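Endo-beta-1,4-glucanase (Ampullaria crossean, PDB 5XBU) probably acts as a cellulase of glycoside hydrolase family 45, cleaving internal beta-1,4 linkages in cellulose. Local coordinates at residues N52-Y64 with V139-L153. Numbering follows the deposited sequence.
Sequences NLQKHVTAPSERY and VHFDLQDQVGQVEAL
The carboxamide of Q149 and the two backbone carbonyls it meets illustrate how a side chain can finish off the polar groups where a helix ends. Its NE2 spends both hydrogens, one on the carbonyl of L53 (NE2 to O 2.9 Å) and one on that of K55 (NE2 to O 3.0 Å, 171° at the hydrogen), just where the chain leaves helix 50-54. Both acceptors lie in the amide plane, although NE2 stands above the carbonyl plane of L53. On the other branch, OE1 takes the backbone N-H of V147 at 3.0 Å, which fixes the rotation of the amide. Q149 CG sits between the backbone N and carbonyl carbon (chi1 60°), and the bend at chi2 then sets the amide between the turn D145-G148 and the end of helix 50-54. A leucine here would probably leave the carbonyls of L53 and K55 and the N-H of V147 without these partners.

One water joins N52 O to Q144 NE2, another H56 NE2 to Q149 O. Beyond them the strands pair directly. Q144 N donates to V57 O, while D142 O receives both A59 N (2.8 Å, in the carbonyl plane) and, from above that plane, the hydroxyl of T58 (OG1 to O 2.9 Å); D142 N returns a bond to A59 O. At the far end S61 OG accepts the N-H of H140 at 3.0 Å, and S61 N bonds to H140 O. On the face shared by T58 and P60, in an offset edge-to-face pair, the F141 ring turns its edge toward the face of Y64; Y64 OH bonds to E164. Strands 57-60 and 140-144 thus form an antiparallel pair flanked by strands 104-108 and 22-30, part of the mixed sheet that builds the double-psi beta-barrel of GH45 endoglucanases.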
ATOM      1  N   ASN A  52       6.262  13.489   2.447  1.00 10.15           N
ATOM      2  CA  ASN A  52       5.709  12.214   2.904  1.00 10.40           C
ATOM      3  C   ASN A  52       4.276  12.335   3.426  1.00 10.46           C
ATOM      4  O   ASN A  52       3.622  11.320   3.681  1.00 11.29           O
ATOM      5  CB  ASN A  52       6.673  11.605   3.933  1.00 10.70           C
ATOM      6  CG  ASN A  52       6.333  10.183   4.256  1.00 11.32           C
ATOM      7  OD1 ASN A  52       5.987   9.400   3.371  1.00 11.78           O
ATOM      8  ND2 ASN A  52       6.443   9.829   5.537  1.00 12.34           N
ATOM      9  N   LEU A  53       3.750  13.550   3.529  1.00 10.75           N
ATOM     10  CA  LEU A  53       2.331  13.797   3.734  1.00 11.34           C
ATOM     11  C   LEU A  53       1.608  14.163   2.449  1.00 10.87           C
ATOM     12  O   LEU A  53       0.379  14.063   2.399  1.00 11.83           O
ATOM     13  CB  LEU A  53       2.159  14.951   4.746  1.00 12.70           C
ATOM     14  CG  LEU A  53       2.642  14.621   6.148  1.00 14.64           C
ATOM     15  CD1 LEU A  53       2.475  15.822   7.037  1.00 15.53           C
ATOM     16  CD2 LEU A  53       1.906  13.405   6.736  1.00 16.00           C
ATOM     17  N   GLN A  54       2.342  14.593   1.419  1.00 10.73           N
ATOM     18  CA  GLN A  54       1.760  15.202   0.224  1.00 10.95           C
ATOM     19  C   GLN A  54       1.713  14.283  -0.991  1.00 10.85           C
ATOM     20  O   GLN A  54       0.833  14.458  -1.853  1.00 11.25           O
ATOM     21  CB  GLN A  54       2.580  16.434  -0.179  1.00 11.16           C
ATOM     22  CG  GLN A  54       2.550  17.559   0.816  1.00 11.41           C
ATOM     23  CD  GLN A  54       3.678  18.547   0.603  1.00 11.62           C
ATOM     24  OE1 GLN A  54       4.685  18.249  -0.037  1.00 11.79           O
ATOM     25  NE2 GLN A  54       3.513  19.745   1.155  1.00 12.80           N
ATOM     26  N   LYS A  55       2.685  13.394  -1.124  1.00 10.31           N
ATOM     27  CA  LYS A  55       2.893  12.628  -2.348  1.00 10.42           C
ATOM     28  C   LYS A  55       2.144  11.309  -2.309  1.00 10.02           C
ATOM     29  O   LYS A  55       1.423  11.025  -1.356  1.00 10.56           O
ATOM     30  CB  LYS A  55       4.373  12.448  -2.623  1.00 10.76           C
ATOM     31  CG  LYS A  55       5.060  13.748  -2.999  1.00 12.10           C
ATOM     32  CD  LYS A  55       6.407  13.476  -3.640  1.00 13.03           C
ATOM     33  CE  LYS A  55       7.079  14.721  -4.069  1.00 13.15           C
ATOM     34  NZ  LYS A  55       8.301  14.395  -4.837  1.00 13.58           N
ATOM     35  N   HIS A  56       2.283  10.530  -3.387  1.00 10.38           N
ATOM     36  CA  HIS A  56       1.673   9.211  -3.489  1.00 10.36           C
ATOM     37  C   HIS A  56       2.569   8.228  -2.734  1.00  9.55           C
ATOM     38  O   HIS A  56       3.500   7.639  -3.294  1.00  9.96           O
ATOM     39  CB  HIS A  56       1.556   8.821  -4.950  1.00 11.52           C
ATOM     40  CG  HIS A  56       0.605   9.648  -5.709  1.00 12.26           C
ATOM     41  ND1 HIS A  56       0.811   9.981  -7.029  1.00 13.37           N
ATOM     42  CD2 HIS A  56      -0.587  10.199  -5.363  1.00 13.54           C
ATOM     43  CE1 HIS A  56      -0.197  10.739  -7.454  1.00 13.66           C
ATOM     44  NE2 HIS A  56      -1.061  10.880  -6.464  1.00 13.72           N
ATOM     45  N   VAL A  57       2.263   8.087  -1.451  1.00  9.43           N
ATOM     46  CA  VAL A  57       2.993   7.204  -0.560  1.00  9.16           C
ATOM     47  C   VAL A  57       1.997   6.277   0.134  1.00  9.03           C
ATOM     48  O   VAL A  57       0.797   6.572   0.262  1.00  9.54           O
ATOM     49  CB  VAL A  57       3.881   8.004   0.430  1.00  9.89           C
ATOM     50  CG1 VAL A  57       4.970   8.742  -0.338  1.00 10.51           C
ATOM     51  CG2 VAL A  57       3.073   8.942   1.322  1.00 10.64           C
ATOM     52  N   THR A  58       2.507   5.128   0.560  1.00  8.78           N
ATOM     53  CA  THR A  58       1.677   4.072   1.085  1.00  8.68           C
ATOM     54  C   THR A  58       2.304   3.403   2.309  1.00  8.58           C
ATOM     55  O   THR A  58       3.528   3.344   2.476  1.00  8.86           O
ATOM     56  CB  THR A  58       1.355   3.039  -0.027  1.00  8.83           C
ATOM     57  OG1 THR A  58       0.469   2.030   0.439  1.00  9.38           O
ATOM     58  CG2 THR A  58       2.576   2.337  -0.616  1.00  9.09           C
ATOM     59  N   ALA A  59       1.404   2.846   3.117  1.00  8.56           N
ATOM     60  CA  ALA A  59       1.682   1.907   4.199  1.00  8.53           C
ATOM     61  C   ALA A  59       1.105   0.557   3.791  1.00  8.19           C
ATOM     62  O   ALA A  59      -0.104   0.328   3.944  1.00  8.73           O
ATOM     63  CB  ALA A  59       1.040   2.401   5.493  1.00  9.36           C
ATOM     64  N   PRO A  60       1.918  -0.362   3.275  1.00  8.13           N
ATOM     65  CA  PRO A  60       1.407  -1.695   2.949  1.00  8.35           C
ATOM     66  C   PRO A  60       1.201  -2.523   4.200  1.00  8.21           C
ATOM     67  O   PRO A  60       1.849  -2.326   5.230  1.00  8.69           O
ATOM     68  CB  PRO A  60       2.507  -2.317   2.075  1.00  8.40           C
ATOM     69  CG  PRO A  60       3.385  -1.165   1.669  1.00  9.15           C
ATOM     70  CD  PRO A  60       3.319  -0.225   2.832  1.00  8.44           C
ATOM     71  N   SER A  61       0.375  -3.544   4.054  1.00  8.20           N
ATOM     72  CA  SER A  61       0.249  -4.568   5.064  1.00  8.39           C
ATOM     73  C   SER A  61       1.626  -5.128   5.449  1.00  7.88           C
ATOM     74  O   SER A  61       2.532  -5.281   4.621  1.00  8.29           O
ATOM     75  CB  SER A  61      -0.724  -5.636   4.555  1.00  8.77           C
ATOM     76  OG  SER A  61      -0.418  -6.068   3.246  1.00  8.59           O
ATOM     77  N   GLU A  62       1.710  -5.472   6.734  1.00  8.57           N
ATOM     78  CA  GLU A  62       2.972  -5.758   7.409  1.00  8.94           C
ATOM     79  C   GLU A  62       3.839  -6.805   6.709  1.00  8.91           C
ATOM     80  O   GLU A  62       5.055  -6.616   6.594  1.00  9.13           O
ATOM     81  CB  GLU A  62       2.631  -6.229   8.826  1.00 10.41           C
ATOM     82  CG  GLU A  62       3.812  -6.484   9.734  1.00 11.20           C
ATOM     83  CD  GLU A  62       3.386  -6.818  11.146  1.00 11.96           C
ATOM     84  OE1 GLU A  62       4.150  -7.557  11.792  1.00 13.94           O
ATOM     85  OE2 GLU A  62       2.331  -6.349  11.624  1.00 11.43           O
ATOM     86  N   ARG A  63       3.266  -7.941   6.311  1.00  8.89           N
ATOM     87  CA  ARG A  63       4.106  -9.004   5.773  1.00  9.30           C
ATOM     88  C   ARG A  63       4.704  -8.645   4.419  1.00  9.34           C
ATOM     89  O   ARG A  63       5.798  -9.124   4.102  1.00 11.41           O
ATOM     90  CB  ARG A  63       3.359 -10.331   5.755  1.00  9.71           C
ATOM     91  CG  ARG A  63       3.084 -10.884   7.145  1.00 10.49           C
ATOM     92  CD  ARG A  63       4.358 -11.471   7.834  1.00 11.64           C
ATOM     93  NE  ARG A  63       4.003 -11.884   9.205  1.00 12.29           N
ATOM     94  CZ  ARG A  63       3.963 -11.072  10.252  1.00 13.10           C
ATOM     95  NH1 ARG A  63       4.454  -9.844  10.157  1.00 13.98           N
ATOM     96  NH2 ARG A  63       3.407 -11.494  11.377  1.00 13.67           N
ATOM     97  N   TYR A  64       4.057  -7.804   3.609  1.00  8.66           N
ATOM     98  CA  TYR A  64       4.741  -7.266   2.439  1.00  8.82           C
ATOM     99  C   TYR A  64       5.765  -6.220   2.850  1.00  8.93           C
ATOM    100  O   TYR A  64       6.901  -6.226   2.368  1.00  9.57           O
ATOM    101  CB  TYR A  64       3.760  -6.695   1.397  1.00  8.90           C
ATOM    102  CG  TYR A  64       4.492  -6.029   0.268  1.00  9.11           C
ATOM    103  CD1 TYR A  64       5.252  -6.758  -0.639  1.00  9.76           C
ATOM    104  CD2 TYR A  64       4.494  -4.653   0.150  1.00 10.33           C
ATOM    105  CE1 TYR A  64       5.981  -6.141  -1.630  1.00 10.73           C
ATOM    106  CE2 TYR A  64       5.227  -4.026  -0.818  1.00 12.03           C
ATOM    107  CZ  TYR A  64       5.971  -4.753  -1.716  1.00 11.61           C
ATOM    108  OH  TYR A  64       6.687  -4.066  -2.662  1.00 13.84           O
ATOM    109  N   VAL A 139      -2.233  -8.772  -0.505  1.00  8.04           N
ATOM    110  CA  VAL A 139      -1.560  -7.599   0.014  1.00  7.96           C
ATOM    111  C   VAL A 139      -2.582  -6.476   0.051  1.00  7.81           C
ATOM    112  O   VAL A 139      -3.568  -6.477  -0.702  1.00  8.28           O
ATOM    113  CB  VAL A 139      -0.326  -7.230  -0.849  1.00  8.29           C
ATOM    114  CG1 VAL A 139      -0.704  -6.755  -2.214  1.00  8.37           C
ATOM    115  CG2 VAL A 139       0.588  -6.248  -0.140  1.00  8.90           C
ATOM    116  N   HIS A 140      -2.340  -5.523   0.947  1.00  7.95           N
ATOM    117  CA  HIS A 140      -3.163  -4.336   1.108  1.00  7.97           C
ATOM    118  C   HIS A 140      -2.266  -3.113   1.061  1.00  7.92           C
ATOM    119  O   HIS A 140      -1.194  -3.108   1.667  1.00  8.44           O
ATOM    120  CB  HIS A 140      -3.906  -4.375   2.426  1.00  8.77           C
ATOM    121  CG  HIS A 140      -4.872  -3.266   2.578  1.00  8.89           C
ATOM    122  ND1 HIS A 140      -6.096  -3.311   1.954  1.00  8.94           N
ATOM    123  CD2 HIS A 140      -4.773  -2.076   3.219  1.00  8.94           C
ATOM    124  CE1 HIS A 140      -6.714  -2.174   2.217  1.00  9.41           C
ATOM    125  NE2 HIS A 140      -5.947  -1.410   2.983  1.00  9.36           N
ATOM    126  N   PHE A 141      -2.725  -2.052   0.408  1.00  8.02           N
ATOM    127  CA  PHE A 141      -2.030  -0.763   0.389  1.00  8.38           C
ATOM    128  C   PHE A 141      -2.907   0.299   1.035  1.00  8.58           C
ATOM    129  O   PHE A 141      -3.954   0.654   0.491  1.00  9.35           O
ATOM    130  CB  PHE A 141      -1.594  -0.365  -1.018  1.00  8.49           C
ATOM    131  CG  PHE A 141      -0.594  -1.320  -1.580  1.00  8.38           C
ATOM    132  CD1 PHE A 141       0.730  -1.306  -1.125  1.00  8.77           C
ATOM    133  CD2 PHE A 141      -0.958  -2.297  -2.513  1.00  8.93           C
ATOM    134  CE1 PHE A 141       1.650  -2.224  -1.582  1.00  9.02           C
ATOM    135  CE2 PHE A 141      -0.023  -3.203  -2.978  1.00  9.31           C
ATOM    136  CZ  PHE A 141       1.272  -3.180  -2.519  1.00  9.15           C
ATOM    137  N   ASP A 142      -2.466   0.825   2.179  1.00  8.94           N
ATOM    138  CA  ASP A 142      -3.119   1.961   2.806  1.00  9.61           C
ATOM    139  C   ASP A 142      -2.481   3.213   2.222  1.00  9.45           C
ATOM    140  O   ASP A 142      -1.262   3.372   2.266  1.00  9.87           O
ATOM    141  CB  ASP A 142      -2.961   1.883   4.324  1.00 11.00           C
ATOM    142  CG  ASP A 142      -4.115   2.510   5.085  1.00 12.79           C
ATOM    143  OD1 ASP A 142      -5.034   3.063   4.463  1.00 13.07           O
ATOM    144  OD2 ASP A 142      -4.052   2.432   6.332  1.00 14.94           O
ATOM    145  N   LEU A 143      -3.285   4.094   1.653  1.00  9.38           N
ATOM    146  CA  LEU A 143      -2.766   5.196   0.861  1.00 10.01           C
ATOM    147  C   LEU A 143      -2.860   6.500   1.659  1.00 10.65           C
ATOM    148  O   LEU A 143      -3.938   6.883   2.109  1.00 11.41           O
ATOM    149  CB  LEU A 143      -3.552   5.333  -0.456  1.00  9.99           C
ATOM    150  CG  LEU A 143      -3.654   4.011  -1.260  1.00 10.32           C
ATOM    151  CD1 LEU A 143      -4.451   4.254  -2.505  1.00 11.34           C
ATOM    152  CD2 LEU A 143      -2.279   3.445  -1.595  1.00 10.07           C
ATOM    153  N   GLN A 144      -1.728   7.186   1.817  1.00 10.95           N
ATOM    154  CA  GLN A 144      -1.687   8.455   2.558  1.00 11.96           C
ATOM    155  C   GLN A 144      -2.579   9.488   1.873  1.00 12.22           C
ATOM    156  O   GLN A 144      -2.473   9.711   0.663  1.00 12.18           O
ATOM    157  CB  GLN A 144      -0.246   8.939   2.565  1.00 11.87           C
ATOM    158  CG  GLN A 144      -0.018  10.310   3.210  1.00 12.29           C
ATOM    159  CD  GLN A 144      -0.358  10.347   4.670  1.00 13.65           C
ATOM    160  OE1 GLN A 144      -1.388  10.895   5.067  1.00 14.99           O
ATOM    161  NE2 GLN A 144       0.508   9.730   5.496  1.00 15.17           N
ATOM    162  N   ASP A 145      -3.431  10.142   2.668  1.00 13.72           N
ATOM    163  CA  ASP A 145      -4.398  11.091   2.127  1.00 15.35           C
ATOM    164  C   ASP A 145      -4.407  12.404   2.904  1.00 15.88           C
ATOM    165  O   ASP A 145      -5.387  13.143   2.824  1.00 16.32           O
ATOM    166  CB  ASP A 145      -5.811  10.470   2.092  1.00 16.84           C
ATOM    167  CG  ASP A 145      -6.812  11.254   1.211  1.00 17.89           C
ATOM    168  OD1 ASP A 145      -6.447  11.793   0.133  1.00 18.15           O
ATOM    169  OD2 ASP A 145      -7.989  11.327   1.612  1.00 19.37           O
ATOM    170  N   GLN A 146      -3.328  12.720   3.639  1.00 16.33           N
ATOM    171  CA  GLN A 146      -3.330  13.887   4.524  1.00 17.52           C
ATOM    172  C   GLN A 146      -3.764  15.154   3.809  1.00 16.90           C
ATOM    173  O   GLN A 146      -4.482  15.975   4.389  1.00 17.89           O
ATOM    174  CB  GLN A 146      -1.957  14.072   5.191  1.00 19.34           C
ATOM    175  CG  GLN A 146      -1.805  15.376   6.017  1.00 21.57           C
ATOM    176  CD  GLN A 146      -1.586  15.150   7.506  1.00 23.02           C
ATOM    177  OE1 GLN A 146      -1.946  14.127   8.060  1.00 23.63           O
ATOM    178  NE2 GLN A 146      -1.000  16.140   8.163  1.00 23.83           N
ATOM    179  N   VAL A 147      -3.331  15.352   2.564  1.00 16.03           N
ATOM    180  CA  VAL A 147      -3.641  16.578   1.823  1.00 16.10           C
ATOM    181  C   VAL A 147      -4.645  16.334   0.697  1.00 16.59           C
ATOM    182  O   VAL A 147      -4.780  17.154  -0.231  1.00 17.43           O
ATOM    183  CB  VAL A 147      -2.371  17.295   1.338  1.00 16.26           C
ATOM    184  CG1 VAL A 147      -1.430  17.517   2.493  1.00 16.58           C
ATOM    185  CG2 VAL A 147      -1.688  16.535   0.198  1.00 16.21           C
ATOM    186  N   GLY A 148      -5.380  15.235   0.776  1.00 16.48           N
ATOM    187  CA  GLY A 148      -6.396  14.978  -0.216  1.00 16.93           C
ATOM    188  C   GLY A 148      -5.881  14.408  -1.516  1.00 16.79           C
ATOM    189  O   GLY A 148      -6.612  14.436  -2.516  1.00 17.74           O
ATOM    190  N   GLN A 149      -4.660  13.862  -1.535  1.00 16.20           N
ATOM    191  CA  GLN A 149      -4.099  13.384  -2.796  1.00 16.12           C
ATOM    192  C   GLN A 149      -4.805  12.141  -3.320  1.00 16.23           C
ATOM    193  O   GLN A 149      -4.813  11.897  -4.541  1.00 16.98           O
ATOM    194  CB  GLN A 149      -2.598  13.134  -2.660  1.00 15.76           C
ATOM    195  CG  GLN A 149      -2.137  12.081  -1.615  1.00 14.65           C
ATOM    196  CD  GLN A 149      -1.851  12.690  -0.244  1.00 13.42           C
ATOM    197  OE1 GLN A 149      -2.688  13.381   0.349  1.00 14.13           O
ATOM    198  NE2 GLN A 149      -0.642  12.449   0.263  1.00 12.64           N
ATOM    199  N   VAL A 150      -5.396  11.339  -2.430  1.00 15.48           N
ATOM    200  CA  VAL A 150      -6.192  10.185  -2.871  1.00 15.76           C
ATOM    201  C   VAL A 150      -7.597  10.635  -3.212  1.00 15.94           C
ATOM    202  O   VAL A 150      -8.184  10.167  -4.191  1.00 15.47           O
ATOM    203  CB  VAL A 150      -6.180   9.050  -1.833  1.00 16.66           C
ATOM    204  CG1 VAL A 150      -6.914   7.837  -2.385  1.00 16.98           C
ATOM    205  CG2 VAL A 150      -4.748   8.688  -1.507  1.00 17.34           C
ATOM    206  N   GLU A 151      -8.154  11.587  -2.446  1.00 17.02           N
ATOM    207  CA  GLU A 151      -9.432  12.185  -2.811  1.00 18.42           C
ATOM    208  C   GLU A 151      -9.367  12.759  -4.215  1.00 17.08           C
ATOM    209  O   GLU A 151     -10.336  12.651  -4.974  1.00 17.23           O
ATOM    210  CB  GLU A 151      -9.789  13.277  -1.802  1.00 21.10           C
ATOM    211  CG  GLU A 151     -11.055  14.046  -2.136  1.00 23.84           C
ATOM    212  CD  GLU A 151     -12.310  13.196  -2.043  1.00 26.40           C
ATOM    213  OE1 GLU A 151     -12.254  12.134  -1.381  1.00 27.49           O
ATOM    214  OE2 GLU A 151     -13.343  13.592  -2.634  1.00 27.52           O
ATOM    215  N   ALA A 152      -8.229  13.361  -4.588  1.00 16.85           N
ATOM    216  CA  ALA A 152      -8.067  13.943  -5.924  1.00 17.45           C
ATOM    217  C   ALA A 152      -8.063  12.903  -7.040  1.00 17.65           C
ATOM    218  O   ALA A 152      -8.362  13.249  -8.191  1.00 18.95           O
ATOM    219  CB  ALA A 152      -6.785  14.769  -5.995  1.00 18.07           C
ATOM    220  N   LEU A 153      -7.697  11.650  -6.728  1.00 17.01           N
ATOM    221  CA  LEU A 153      -7.844  10.530  -7.647  1.00 16.90           C
ATOM    222  C   LEU A 153      -9.284  10.034  -7.713  1.00 16.27           C
ATOM    223  O   LEU A 153      -9.616   9.261  -8.618  1.00 16.79           O
ATOM    224  CB  LEU A 153      -6.957   9.343  -7.202  1.00 16.86           C
ATOM    225  CG  LEU A 153      -5.451   9.594  -7.100  1.00 17.17           C
ATOM    226  CD1 LEU A 153      -4.776   8.418  -6.438  1.00 17.35           C
ATOM    227  CD2 LEU A 153      -4.819   9.875  -8.454  1.00 17.93           C
TER
HETATM  228  O   HOH W   1       3.110   8.783   4.708  1.00 14.58           O
HETATM  229  O   HOH W   2      -3.129  12.670  -6.580  1.00 17.37           O
HETATM  230  O   HOH W   3      -0.906   8.422  -1.294  1.00 12.23           O